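Local coordinates for type 3 secretion system translocon protein SctE (Shigella flexneri, PDB 3U0C) that inserts into the host cell membrane with IpaC to form the pore through which type III secretion effectors enter the cytosol, at residues N121-I126 with K169-I174; K114-L119 with Q176-I181; N131-I136 with I158-K163; E106-D111 with S183-K188. All blocks are in the same frame, centred on the assembly; numbering follows the deposited sequence.

Contact 1: N121-I126 with K169-I174; sequences NADSKI and KDRTLI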
loop_
_atom_site.group_PDB
_atom_site.type_symbol
_atom_site.label_atom_id
_atom_site.label_comp_id
_atom_site.label_asym_id
_atom_site.label_seq_id
_atom_site.Cartn_x
_atom_site.Cartn_y
_atom_site.Cartn_z
ATOM N N ASN A 121 -7.340 -14.224 13.921
ATOM C CA ASN A 121 -7.024 -14.725 15.248
ATOM C C ASN A 121 -7.762 -13.928 16.319
ATOM O O ASN A 121 -8.162 -14.475 17.340
ATOM C CB ASN A 121 -5.524 -14.707 15.507
ATOM C CG ASN A 121 -4.771 -15.640 14.586
ATOM O OD1 ASN A 121 -5.372 -16.399 13.820
ATOM N ND2 ASN A 121 -3.445 -15.597 14.658
ATOM N N ALA A 122 -7.955 -12.637 16.070
ATOM C CA ALA A 122 -8.635 -11.777 17.019
ATOM C C ALA A 122 -10.112 -12.116 17.097
ATOM O O ALA A 122 -10.681 -12.163 18.191
ATOM C CB ALA A 122 -8.442 -10.321 16.666
ATOM N N ASP A 123 -10.745 -12.363 15.956
ATOM C CA ASP A 123 -12.136 -12.800 16.010
ATOM C C ASP A 123 -12.257 -14.152 16.712
ATOM O O ASP A 123 -13.279 -14.446 17.348
ATOM C CB ASP A 123 -12.728 -12.882 14.601
ATOM C CG ASP A 123 -12.949 -11.515 13.983
ATOM O OD1 ASP A 123 -12.918 -10.513 14.726
ATOM O OD2 ASP A 123 -13.160 -11.348 12.762
ATOM N N SER A 124 -11.213 -14.968 16.610
ATOM C CA SER A 124 -11.180 -16.255 17.307
ATOM C C SER A 124 -11.188 -16.091 18.825
ATOM O O SER A 124 -12.082 -16.579 19.527
ATOM C CB SER A 124 -9.930 -17.050 16.920
ATOM O OG SER A 124 -10.081 -17.636 15.651
ATOM N N LYS A 125 -10.158 -15.426 19.327
ATOM C CA LYS A 125 -10.026 -15.180 20.737
ATOM C C LYS A 125 -11.358 -14.726 21.314
ATOM O O LYS A 125 -11.698 -15.075 22.442
ATOM C CB LYS A 125 -8.972 -14.111 20.962
ATOM C CG LYS A 125 -8.670 -13.831 22.411
ATOM C CD LYS A 125 -7.546 -12.795 22.536
ATOM C CE LYS A 125 -7.228 -12.531 24.005
ATOM N NZ LYS A 125 -6.120 -11.538 24.161
ATOM N N ILE A 126 -12.106 -13.938 20.542
ATOM C CA ILE A 126 -13.377 -13.392 21.011
ATOM C C ILE A 126 -14.475 -14.437 21.006
ATOM O O ILE A 126 -15.256 -14.538 21.957
ATOM C CB ILE A 126 -13.832 -12.185 20.165
ATOM C CG1 ILE A 126 -12.838 -11.022 20.319
ATOM C CG2 ILE A 126 -15.238 -11.730 20.563
ATOM C CD1 ILE A 126 -13.180 -9.822 19.486
ATOM N N LYS A 169 -11.751 -4.416 21.878
ATOM C CA LYS A 169 -10.961 -3.224 21.639
ATOM C C LYS A 169 -9.832 -3.549 20.679
ATOM O O LYS A 169 -9.678 -2.916 19.627
ATOM C CB LYS A 169 -10.375 -2.717 22.950
ATOM C CG LYS A 169 -9.683 -1.374 22.845
ATOM C CD LYS A 169 -9.514 -0.738 24.232
ATOM C CE LYS A 169 -8.047 -0.613 24.620
ATOM N NZ LYS A 169 -7.892 -0.255 26.073
ATOM N N ASP A 170 -9.045 -4.550 21.050
ATOM C CA ASP A 170 -7.845 -4.856 20.306
ATOM C C ASP A 170 -8.196 -5.263 18.883
ATOM O O ASP A 170 -7.465 -4.933 17.943
ATOM C CB ASP A 170 -7.019 -5.932 21.005
ATOM C CG ASP A 170 -5.672 -6.161 20.332
ATOM O OD1 ASP A 170 -4.799 -5.261 20.396
ATOM O OD2 ASP A 170 -5.490 -7.247 19.741
ATOM N N ARG A 171 -9.336 -5.931 18.735
ATOM C CA ARG A 171 -9.844 -6.323 17.429
ATOM C C ARG A 171 -10.116 -5.110 16.543
ATOM O O ARG A 171 -9.690 -5.077 15.388
ATOM C CB ARG A 171 -11.117 -7.159 17.580
ATOM C CG ARG A 171 -11.555 -7.857 16.302
ATOM C CD ARG A 171 -12.822 -7.234 15.739
ATOM N NE ARG A 171 -13.333 -7.978 14.591
ATOM C CZ ARG A 171 -13.636 -7.427 13.419
ATOM N NH1 ARG A 171 -13.479 -6.123 13.236
ATOM N NH2 ARG A 171 -14.095 -8.181 12.430
ATOM N N THR A 172 -10.824 -4.115 17.074
ATOM C CA THR A 172 -11.140 -2.940 16.276
ATOM C C THR A 172 -9.858 -2.233 15.834
ATOM O O THR A 172 -9.799 -1.715 14.728
ATOM C CB THR A 172 -12.064 -1.932 17.005
ATOM O OG1 THR A 172 -11.280 -1.046 17.820
ATOM C CG2 THR A 172 -13.117 -2.638 17.842
ATOM N N LEU A 173 -8.843 -2.212 16.701
ATOM C CA LEU A 173 -7.551 -1.623 16.353
ATOM C C LEU A 173 -6.968 -2.296 15.113
ATOM O O LEU A 173 -6.577 -1.622 14.141
ATOM C CB LEU A 173 -6.561 -1.724 17.515
ATOM C CG LEU A 173 -6.545 -0.531 18.477
ATOM C CD1 LEU A 173 -5.788 -0.839 19.773
ATOM C CD2 LEU A 173 -5.960 0.684 17.771
ATOM N N ILE A 174 -6.909 -3.623 15.142
ATOM C CA ILE A 174 -6.390 -4.393 14.017
ATOM C C ILE A 174 -7.196 -4.109 12.754
ATOM O O ILE A 174 -6.632 -3.825 11.697
ATOM C CB ILE A 174 -6.419 -5.905 14.306
ATOM C CG1 ILE A 174 -5.530 -6.235 15.506
ATOM C CG2 ILE A 174 -5.978 -6.689 13.079
ATOM C CD1 ILE A 174 -5.795 -7.599 16.105
#
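A122 and D123 of helix 71-141 meet R171 and I174 of helix 150-197 in the antiparallel coiled coil of the N-terminal region. The two helices run nearly opposite here, at 164° between their directions. Their axes come within 9.5 Å, and A122 and R171 are the closest backbone pair. The small methyl of A122 suits this near approach.

The polar part is a salt bridge between D123 and R171. R171 NE donates to D123 OD1 at 2.6 Å and meets the syn lone pair of that oxygen. A second, weak bond runs from R171 NH2 to D123 OD2 at 3.3 Å. The carboxylate and guanidinium planes are 17° apart, so the two groups lie nearly in one plane, with D123 OD1 at the guanidinium edge. R171 CG lies anti to the backbone N (chi1 -168°), and the chain then bends at chi2. R171 NH1 has a further partner in E175, one turn on in the same helix. Two carboxylates, one from each helix, thus balance the guanidinium charge and probably fix its turn.

The apolar part uses the stem of R171 and two isoleucines. I126 crosses R171 at about a right angle, and its CD1 rests 3.9 Å from R171 CB. I126 also packs on A167 and V168 of helix 150-197. I174 in turn reaches Q115 of helix 71-141. Beside the salt bridge, the A122 methyl is flanked by R171 CG at 4.0 Å and by I174 CD1 at 3.8 Å.

Contact 2: K114-L119 with Q176-I181; sequences KQINKL and QKTLSI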
loop_
_atom_site.group_PDB
_atom_site.type_symbol
_atom_site.label_atom_id
_atom_site.label_comp_id
_atom_site.label_asym_id
_atom_site.label_seq_id
_atom_site.Cartn_x
_atom_site.Cartn_y
_atom_site.Cartn_z
ATOM N N LYS A 114 -0.646 -9.959 6.499
ATOM C CA LYS A 114 -0.267 -10.187 7.881
ATOM C C LYS A 114 -1.345 -9.695 8.856
ATOM O O LYS A 114 -1.670 -10.378 9.841
ATOM C CB LYS A 114 1.078 -9.532 8.178
ATOM C CG LYS A 114 1.390 -9.416 9.663
ATOM C CD LYS A 114 2.842 -9.012 9.908
ATOM C CE LYS A 114 3.259 -9.282 11.361
ATOM N NZ LYS A 114 4.676 -8.835 11.584
ATOM N N GLN A 115 -1.904 -8.523 8.576
ATOM C CA GLN A 115 -2.928 -7.932 9.426
ATOM C C GLN A 115 -4.264 -8.659 9.337
ATOM O O GLN A 115 -4.951 -8.807 10.344
ATOM C CB GLN A 115 -3.136 -6.459 9.112
ATOM C CG GLN A 115 -2.009 -5.578 9.574
ATOM C CD GLN A 115 -1.793 -5.667 11.062
ATOM O OE1 GLN A 115 -2.747 -5.615 11.850
ATOM N NE2 GLN A 115 -0.536 -5.811 11.465
ATOM N N ILE A 116 -4.636 -9.068 8.124
ATOM C CA ILE A 116 -5.826 -9.886 7.899
ATOM C C ILE A 116 -5.760 -11.189 8.700
ATOM O O ILE A 116 -6.738 -11.583 9.354
ATOM C CB ILE A 116 -6.022 -10.197 6.401
ATOM C CG1 ILE A 116 -6.431 -8.932 5.636
ATOM C CG2 ILE A 116 -7.072 -11.280 6.227
ATOM C CD1 ILE A 116 -7.843 -8.484 5.878
ATOM N N ASN A 117 -4.609 -11.854 8.676
ATOM C CA ASN A 117 -4.445 -13.040 9.517
ATOM C C ASN A 117 -4.566 -12.710 11.000
ATOM O O ASN A 117 -5.218 -13.439 11.749
ATOM C CB ASN A 117 -3.119 -13.752 9.256
ATOM C CG ASN A 117 -2.829 -14.834 10.290
ATOM O OD1 ASN A 117 -3.546 -15.851 10.370
ATOM N ND2 ASN A 117 -1.788 -14.618 11.103
ATOM N N LYS A 118 -3.934 -11.618 11.418
ATOM C CA LYS A 118 -4.003 -11.161 12.803
ATOM C C LYS A 118 -5.445 -10.909 13.244
ATOM O O LYS A 118 -5.822 -11.189 14.388
ATOM C CB LYS A 118 -3.169 -9.888 13.002
ATOM C CG LYS A 118 -1.680 -10.131 13.028
ATOM C CD LYS A 118 -0.941 -8.981 13.666
ATOM C CE LYS A 118 0.566 -9.191 13.607
ATOM N NZ LYS A 118 1.103 -10.136 14.636
ATOM N N LEU A 119 -6.238 -10.373 12.324
ATOM C CA LEU A 119 -7.617 -10.018 12.596
ATOM C C LEU A 119 -8.504 -11.251 12.731
ATOM O O LEU A 119 -9.502 -11.225 13.429
ATOM C CB LEU A 119 -8.145 -9.122 11.487
ATOM C CG LEU A 119 -9.634 -8.777 11.481
ATOM C CD1 LEU A 119 -10.015 -8.065 12.770
ATOM C CD2 LEU A 119 -9.950 -7.917 10.256
ATOM N N GLN A 176 -8.839 -1.576 12.017
ATOM C CA GLN A 176 -8.522 -0.223 11.579
ATOM C C GLN A 176 -7.245 -0.212 10.747
ATOM O O GLN A 176 -7.190 0.405 9.683
ATOM C CB GLN A 176 -8.376 0.710 12.782
ATOM C CG GLN A 176 -9.668 1.395 13.198
ATOM C CD GLN A 176 -10.692 1.435 12.079
ATOM O OE1 GLN A 176 -10.515 2.142 11.087
ATOM N NE2 GLN A 176 -11.769 0.676 12.236
ATOM N N LYS A 177 -6.219 -0.899 11.239
ATOM C CA LYS A 177 -4.944 -0.989 10.529
ATOM C C LYS A 177 -5.121 -1.636 9.164
ATOM O O LYS A 177 -4.609 -1.146 8.168
ATOM C CB LYS A 177 -3.901 -1.765 11.315
ATOM C CG LYS A 177 -3.336 -1.014 12.488
ATOM C CD LYS A 177 -2.224 -1.809 13.138
ATOM C CE LYS A 177 -1.812 -1.206 14.473
ATOM N NZ LYS A 177 -0.521 -1.791 14.960
ATOM N N THR A 178 -5.843 -2.750 9.128
ATOM C CA THR A 178 -6.213 -3.379 7.872
ATOM C C THR A 178 -6.738 -2.356 6.857
ATOM O O THR A 178 -6.223 -2.247 5.737
ATOM C CB THR A 178 -7.325 -4.427 8.082
ATOM O OG1 THR A 178 -6.849 -5.470 8.943
ATOM C CG2 THR A 178 -7.710 -5.016 6.750
ATOM N N LEU A 179 -7.757 -1.609 7.280
ATOM C CA LEU A 179 -8.439 -0.636 6.439
ATOM C C LEU A 179 -7.502 0.498 6.022
ATOM O O LEU A 179 -7.576 1.005 4.900
ATOM C CB LEU A 179 -9.653 -0.069 7.180
ATOM C CG LEU A 179 -10.830 -1.038 7.388
ATOM C CD1 LEU A 179 -11.989 -0.374 8.140
ATOM C CD2 LEU A 179 -11.316 -1.616 6.067
ATOM N N SER A 180 -6.620 0.872 6.942
ATOM C CA SER A 180 -5.629 1.908 6.727
ATOM C C SER A 180 -4.627 1.486 5.647
ATOM O O SER A 180 -4.309 2.254 4.733
ATOM C CB SER A 180 -4.900 2.193 8.038
ATOM O OG SER A 180 -3.842 3.119 7.857
ATOM N N ILE A 181 -4.121 0.267 5.777
ATOM C CA ILE A 181 -3.225 -0.318 4.791
ATOM C C ILE A 181 -3.886 -0.358 3.422
ATOM O O ILE A 181 -3.278 0.026 2.429
ATOM C CB ILE A 181 -2.805 -1.745 5.194
ATOM C CG1 ILE A 181 -1.972 -1.725 6.472
ATOM C CG2 ILE A 181 -2.019 -2.416 4.097
ATOM C CD1 ILE A 181 -1.799 -3.103 7.072
#
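Q115 lays its CB and CG over the end of I181, with CG 3.5 Å from I181 CD1. The two side chains cross at about a right angle. They belong to the antiparallel coiled coil of helices 71-141 and 150-197. The axes approach to 9.2 Å here, with 157° between their directions.

Q115 does most of the bridging from its helix. Its chain is bent at chi2 (-59°), which turns CD back from an extended course. OE1 stands 4.1 Å from both CB and CD of K177, an approach to the lysine stem and not to its amine. The aliphatic part of Q115 therefore serves as an apolar surface, although its end is an amide. No hydrogen bond joins the two segments.

T178 is the buried residue of the contact, and its two branches meet different neighbours. OG1 faces Q115 CB at 3.8 Å. This hydroxyl is hydrogen-bonded to the carbonyl O of I174, one turn earlier in its own helix, so its polar demand is met without a partner across the interface. The methyl branch, CG2, turns to I116.

L119 comes from the next turn of helix 71-141 and touches T178 only loosely. It also packs on R171 and I174, while T178 and I181 both reach Y112. The layer thus continues into the neighbouring turns of the coiled coil. I116 points its CB past the partner helix, but the end of its chain swings in, and CD1 meets T178 CG2 at 3.6 Å.

Contact 3: N131-I136 with I158-K163; sequences NKINQI and IQLTIK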
loop_
_atom_site.group_PDB
_atom_site.type_symbol
_atom_site.label_atom_id
_atom_site.label_comp_id
_atom_site.label_asym_id
_atom_site.label_seq_id
_atom_site.Cartn_x
_atom_site.Cartn_y
_atom_site.Cartn_z
ATOM N N ASN A 131 -17.701 -18.050 24.433
ATOM C CA ASN A 131 -18.059 -19.395 24.849
ATOM C C ASN A 131 -17.882 -19.611 26.351
ATOM O O ASN A 131 -18.808 -20.052 27.038
ATOM C CB ASN A 131 -17.251 -20.427 24.074
ATOM C CG ASN A 131 -17.673 -20.503 22.639
ATOM O OD1 ASN A 131 -18.767 -20.052 22.300
ATOM N ND2 ASN A 131 -16.816 -21.056 21.773
ATOM N N LYS A 132 -16.692 -19.299 26.854
ATOM C CA LYS A 132 -16.409 -19.484 28.262
ATOM C C LYS A 132 -17.431 -18.749 29.137
ATOM O O LYS A 132 -17.925 -19.299 30.114
ATOM C CB LYS A 132 -14.982 -19.047 28.577
ATOM C CG LYS A 132 -13.948 -19.918 27.881
ATOM C CD LYS A 132 -12.529 -19.469 28.204
ATOM C CE LYS A 132 -11.518 -20.272 27.408
ATOM N NZ LYS A 132 -10.143 -20.015 27.921
ATOM N N ILE A 133 -17.743 -17.512 28.759
ATOM C CA ILE A 133 -18.769 -16.710 29.422
ATOM C C ILE A 133 -20.163 -17.333 29.346
ATOM O O ILE A 133 -20.870 -17.362 30.348
ATOM C CB ILE A 133 -18.824 -15.277 28.840
ATOM C CG1 ILE A 133 -17.570 -14.495 29.233
ATOM C CG2 ILE A 133 -20.083 -14.552 29.300
ATOM C CD1 ILE A 133 -17.348 -13.254 28.405
ATOM N N ASN A 134 -20.573 -17.825 28.180
ATOM C CA ASN A 134 -21.903 -18.427 28.099
ATOM C C ASN A 134 -21.966 -19.734 28.881
ATOM O O ASN A 134 -22.923 -20.001 29.606
ATOM C CB ASN A 134 -22.361 -18.622 26.657
ATOM C CG ASN A 134 -22.589 -17.298 25.935
ATOM O OD1 ASN A 134 -21.986 -16.274 26.286
ATOM N ND2 ASN A 134 -23.469 -17.307 24.924
ATOM N N GLN A 135 -20.921 -20.531 28.726
ATOM C CA GLN A 135 -20.762 -21.753 29.477
ATOM C C GLN A 135 -20.914 -21.460 30.949
ATOM O O GLN A 135 -21.755 -22.060 31.621
ATOM C CB GLN A 135 -19.374 -22.324 29.237
ATOM C CG GLN A 135 -19.140 -22.809 27.822
ATOM C CD GLN A 135 -17.726 -23.286 27.665
ATOM O OE1 GLN A 135 -16.824 -22.844 28.414
ATOM N NE2 GLN A 135 -17.499 -24.177 26.694
ATOM N N ILE A 136 -20.100 -20.540 31.449
ATOM C CA ILE A 136 -20.122 -20.219 32.863
ATOM C C ILE A 136 -21.468 -19.619 33.266
ATOM O O ILE A 136 -21.992 -19.927 34.341
ATOM C CB ILE A 136 -18.985 -19.275 33.246
ATOM C CG1 ILE A 136 -18.876 -19.169 34.753
ATOM C CG2 ILE A 136 -19.230 -17.894 32.679
ATOM C CD1 ILE A 136 -17.686 -18.406 35.202
ATOM N N ILE A 158 -16.407 -12.179 35.806
ATOM C CA ILE A 158 -16.032 -10.776 35.699
ATOM C C ILE A 158 -14.693 -10.697 35.001
ATOM O O ILE A 158 -14.404 -9.738 34.286
ATOM C CB ILE A 158 -15.931 -10.078 37.068
ATOM C CG1 ILE A 158 -14.971 -10.838 37.986
ATOM C CG2 ILE A 158 -17.301 -9.935 37.690
ATOM C CD1 ILE A 158 -14.210 -9.964 39.000
ATOM N N GLN A 159 -13.881 -11.727 35.202
ATOM C CA GLN A 159 -12.573 -11.769 34.583
ATOM C C GLN A 159 -12.666 -12.052 33.088
ATOM O O GLN A 159 -11.999 -11.402 32.297
ATOM C CB GLN A 159 -11.664 -12.769 35.296
ATOM C CG GLN A 159 -11.215 -12.271 36.660
ATOM C CD GLN A 159 -10.593 -10.896 36.586
ATOM O OE1 GLN A 159 -10.193 -10.438 35.502
ATOM N NE2 GLN A 159 -10.500 -10.220 37.732
ATOM N N LEU A 160 -13.504 -13.005 32.694
ATOM C CA LEU A 160 -13.657 -13.320 31.279
ATOM C C LEU A 160 -14.276 -12.143 30.548
ATOM O O LEU A 160 -14.040 -11.930 29.357
ATOM C CB LEU A 160 -14.522 -14.556 31.078
ATOM C CG LEU A 160 -13.895 -15.894 31.492
ATOM C CD1 LEU A 160 -14.969 -16.978 31.596
ATOM C CD2 LEU A 160 -12.778 -16.295 30.522
ATOM N N THR A 161 -15.086 -11.386 31.278
ATOM C CA THR A 161 -15.712 -10.215 30.704
ATOM C C THR A 161 -14.682 -9.111 30.474
ATOM O O THR A 161 -14.671 -8.482 29.418
ATOM C CB THR A 161 -16.875 -9.739 31.568
ATOM O OG1 THR A 161 -17.966 -10.665 31.432
ATOM C CG2 THR A 161 -17.322 -8.359 31.149
ATOM N N ILE A 162 -13.804 -8.903 31.448
ATOM C CA ILE A 162 -12.749 -7.915 31.320
ATOM C C ILE A 162 -11.802 -8.257 30.175
ATOM O O ILE A 162 -11.252 -7.368 29.522
ATOM C CB ILE A 162 -11.941 -7.799 32.596
ATOM C CG1 ILE A 162 -12.808 -7.204 33.701
ATOM C CG2 ILE A 162 -10.703 -6.940 32.362
ATOM C CD1 ILE A 162 -12.027 -6.824 34.902
ATOM N N LYS A 163 -11.620 -9.554 29.937
ATOM C CA LYS A 163 -10.731 -10.007 28.881
ATOM C C LYS A 163 -11.377 -9.828 27.524
ATOM O O LYS A 163 -10.722 -9.426 26.566
ATOM C CB LYS A 163 -10.333 -11.469 29.097
ATOM C CG LYS A 163 -9.252 -11.656 30.137
ATOM C CD LYS A 163 -8.772 -13.095 30.149
ATOM C CE LYS A 163 -8.974 -13.733 31.518
ATOM N NZ LYS A 163 -7.670 -13.921 32.206
#
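K132 meets L160 with the base of its side chain. Its CB lies 3.7 Å from L160 CD1, and its CD is 3.9 Å from L160 CD2. The two side chains cross at about a right angle, and the lysine end then leads away from the partner helix.

I133 comes next and is buried. It slides past L160 in the opposite direction, with CG1 3.6 Å from L160 CB. Its CD1 continues to the backbone carbonyl of L160, and lies 4.0 Å from T161 OG1. That hydroxyl bonds to the carbonyl O of E157 in its own helix.

I136, one turn further on, packs on L153, E156 and E157 of helix 150-197. L160 itself also touches L129, so it sits among side chains from successive turns of helix 71-141.

The two helices form an antiparallel coiled coil, with 156° between their directions and axes 9.6 Å apart. No hydrogen bond crosses between the segments. The join is therefore made by van der Waals contact, chiefly between aliphatic groups, including the carbon chain of the lysine.

Contact 4: E106-D111 with S183-K188; sequences EGLTRD and SKLTDK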
loop_
_atom_site.group_PDB
_atom_site.type_symbol
_atom_site.label_atom_id
_atom_site.label_comp_id
_atom_site.label_asym_id
_atom_site.label_seq_id
_atom_site.Cartn_x
_atom_site.Cartn_y
_atom_site.Cartn_z
ATOM N N GLU A 106 4.317 -4.016 -2.864
ATOM C CA GLU A 106 4.582 -5.364 -2.370
ATOM C C GLU A 106 4.696 -5.427 -0.856
ATOM O O GLU A 106 4.227 -6.383 -0.232
ATOM C CB GLU A 106 5.852 -5.918 -3.002
ATOM C CG GLU A 106 5.646 -6.312 -4.444
ATOM C CD GLU A 106 6.933 -6.593 -5.162
ATOM O OE1 GLU A 106 7.992 -6.118 -4.700
ATOM O OE2 GLU A 106 6.881 -7.296 -6.197
ATOM N N GLY A 107 5.334 -4.418 -0.274
ATOM C CA GLY A 107 5.463 -4.318 1.164
ATOM C C GLY A 107 4.107 -4.171 1.823
ATOM O O GLY A 107 3.795 -4.871 2.768
ATOM N N LEU A 108 3.287 -3.273 1.292
ATOM C CA LEU A 108 1.955 -3.055 1.830
ATOM C C LEU A 108 1.034 -4.264 1.634
ATOM O O LEU A 108 0.115 -4.485 2.415
ATOM C CB LEU A 108 1.324 -1.802 1.222
ATOM C CG LEU A 108 1.915 -0.450 1.636
ATOM C CD1 LEU A 108 1.409 0.658 0.717
ATOM C CD2 LEU A 108 1.622 -0.127 3.097
ATOM N N THR A 109 1.273 -5.030 0.576
ATOM C CA THR A 109 0.488 -6.222 0.339
ATOM C C THR A 109 0.791 -7.242 1.424
ATOM O O THR A 109 -0.113 -7.841 1.993
ATOM C CB THR A 109 0.765 -6.812 -1.038
ATOM O OG1 THR A 109 0.157 -5.974 -2.026
ATOM C CG2 THR A 109 0.177 -8.201 -1.144
ATOM N N ARG A 110 2.074 -7.422 1.708
ATOM C CA ARG A 110 2.495 -8.290 2.794
ATOM C C ARG A 110 1.920 -7.841 4.137
ATOM O O ARG A 110 1.491 -8.675 4.943
ATOM C CB ARG A 110 4.023 -8.365 2.860
ATOM C CG ARG A 110 4.649 -9.237 1.785
ATOM C CD ARG A 110 6.143 -9.479 2.050
ATOM N NE ARG A 110 6.913 -8.228 2.056
ATOM C CZ ARG A 110 7.473 -7.685 0.975
ATOM N NH1 ARG A 110 7.368 -8.284 -0.203
ATOM N NH2 ARG A 110 8.144 -6.549 1.073
ATOM N N ASP A 111 1.899 -6.530 4.367
ATOM C CA ASP A 111 1.375 -5.980 5.613
ATOM C C ASP A 111 -0.108 -6.257 5.732
ATOM O O ASP A 111 -0.605 -6.628 6.790
ATOM C CB ASP A 111 1.598 -4.475 5.689
ATOM C CG ASP A 111 3.047 -4.113 5.882
ATOM O OD1 ASP A 111 3.821 -4.961 6.378
ATOM O OD2 ASP A 111 3.407 -2.975 5.546
ATOM N N SER A 183 -6.107 1.549 2.418
ATOM C CA SER A 183 -6.178 2.917 1.946
ATOM C C SER A 183 -4.833 3.348 1.347
ATOM O O SER A 183 -4.783 4.035 0.331
ATOM C CB SER A 183 -6.574 3.852 3.083
ATOM O OG SER A 183 -6.764 5.170 2.595
ATOM N N LYS A 184 -3.749 2.942 1.995
ATOM C CA LYS A 184 -2.421 3.213 1.507
ATOM C C LYS A 184 -2.189 2.547 0.144
ATOM O O LYS A 184 -1.516 3.112 -0.707
ATOM C CB LYS A 184 -1.353 2.787 2.516
ATOM C CG LYS A 184 -1.167 3.766 3.678
ATOM C CD LYS A 184 -0.063 3.334 4.632
ATOM C CE LYS A 184 -0.245 3.964 6.019
ATOM N NZ LYS A 184 0.978 3.820 6.870
ATOM N N LEU A 185 -2.749 1.353 -0.061
ATOM C CA LEU A 185 -2.622 0.688 -1.357
ATOM C C LEU A 185 -3.352 1.495 -2.412
ATOM O O LEU A 185 -2.836 1.692 -3.514
ATOM C CB LEU A 185 -3.133 -0.756 -1.329
ATOM C CG LEU A 185 -2.140 -1.759 -0.733
ATOM C CD1 LEU A 185 -2.836 -3.006 -0.197
ATOM C CD2 LEU A 185 -1.059 -2.117 -1.725
ATOM N N THR A 186 -4.546 1.960 -2.067
ATOM C CA THR A 186 -5.277 2.857 -2.936
ATOM C C THR A 186 -4.465 4.115 -3.253
ATOM O O THR A 186 -4.432 4.549 -4.407
ATOM C CB THR A 186 -6.668 3.213 -2.373
ATOM O OG1 THR A 186 -7.421 2.013 -2.198
ATOM C CG2 THR A 186 -7.429 4.095 -3.345
ATOM N N ASP A 187 -3.784 4.685 -2.259
ATOM C CA ASP A 187 -2.909 5.814 -2.555
ATOM C C ASP A 187 -1.855 5.455 -3.594
ATOM O O ASP A 187 -1.451 6.305 -4.390
ATOM C CB ASP A 187 -2.178 6.357 -1.327
ATOM C CG ASP A 187 -1.193 7.473 -1.696
ATOM O OD1 ASP A 187 -1.663 8.606 -1.930
ATOM O OD2 ASP A 187 0.029 7.215 -1.789
ATOM N N LYS A 188 -1.380 4.215 -3.566
ATOM C CA LYS A 188 -0.354 3.808 -4.514
ATOM C C LYS A 188 -0.923 3.757 -5.923
ATOM O O LYS A 188 -0.219 4.045 -6.893
ATOM C CB LYS A 188 0.297 2.487 -4.118
ATOM C CG LYS A 188 1.063 2.567 -2.799
ATOM C CD LYS A 188 1.966 3.793 -2.752
ATOM C CE LYS A 188 2.632 3.961 -1.406
ATOM N NZ LYS A 188 1.629 4.222 -0.313
#
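L108 points from helix 71-141 toward helix 150-197 and fits between K184, L185 and K188. This is a leucine-centred layer of the antiparallel coiled coil. The helix directions differ by 160°, and the axes come within 9.9 Å. L108 and L185 are the nearest backbone pair.

The leucine pair is set base against tip. L185 starts off beside the line to the partner helix, but its end comes nearer. Its CD2 reaches L108 CB at 3.8 Å. The same methyl also approaches T109 OG1, and these two side chains cross at about a right angle. T109 OG1 bonds to the carbonyl O of T105 within its own helix.

Both lysines cross L108 at about a right angle. K184 offers the first part of its chain: its CB is 3.9 Å from L108 CD1, and its CD lies by L108 CD2. The rest of this extended chain leads away, so its amine is carried off from the leucine.

K188 takes another course. Its chain is bent at chi2 (-47°) and again at chi4 (-64°), and the second bend places NZ. The folded chain brings CG, CE and NZ all near L108 CD1. It also touches L101, E104 and T105 of helix 71-141. K188 NZ makes a weak hydrogen bond to the carbonyl O of K184 and a long salt bridge, 3.7 Å, to D187 OD2. D187 OD2 is also bonded to Q191. K188 NZ itself comes to 3.7 Å from the L108 CD1 methyl.

Overall arrangement
All four contacts join helix 71-141 to helix 150-197. Along the first helix the order is contact 4, contact 2, contact 1, contact 3. Along the second it is reversed, so the contacts are nested like those of a hairpin, with contact 3 innermost. Contact 4 lies about 1 Å from the centre of the chain and contact 3 about 38 Å from it. Neighbouring centres are 11, 10 and 16 Å apart. I181 links contacts 2 and 4 by packing on L108 O, and I174 links contacts 1 and 2 by packing on Q115 O. The result is one long antiparallel coiled coil in the N-terminal domain of this translocator.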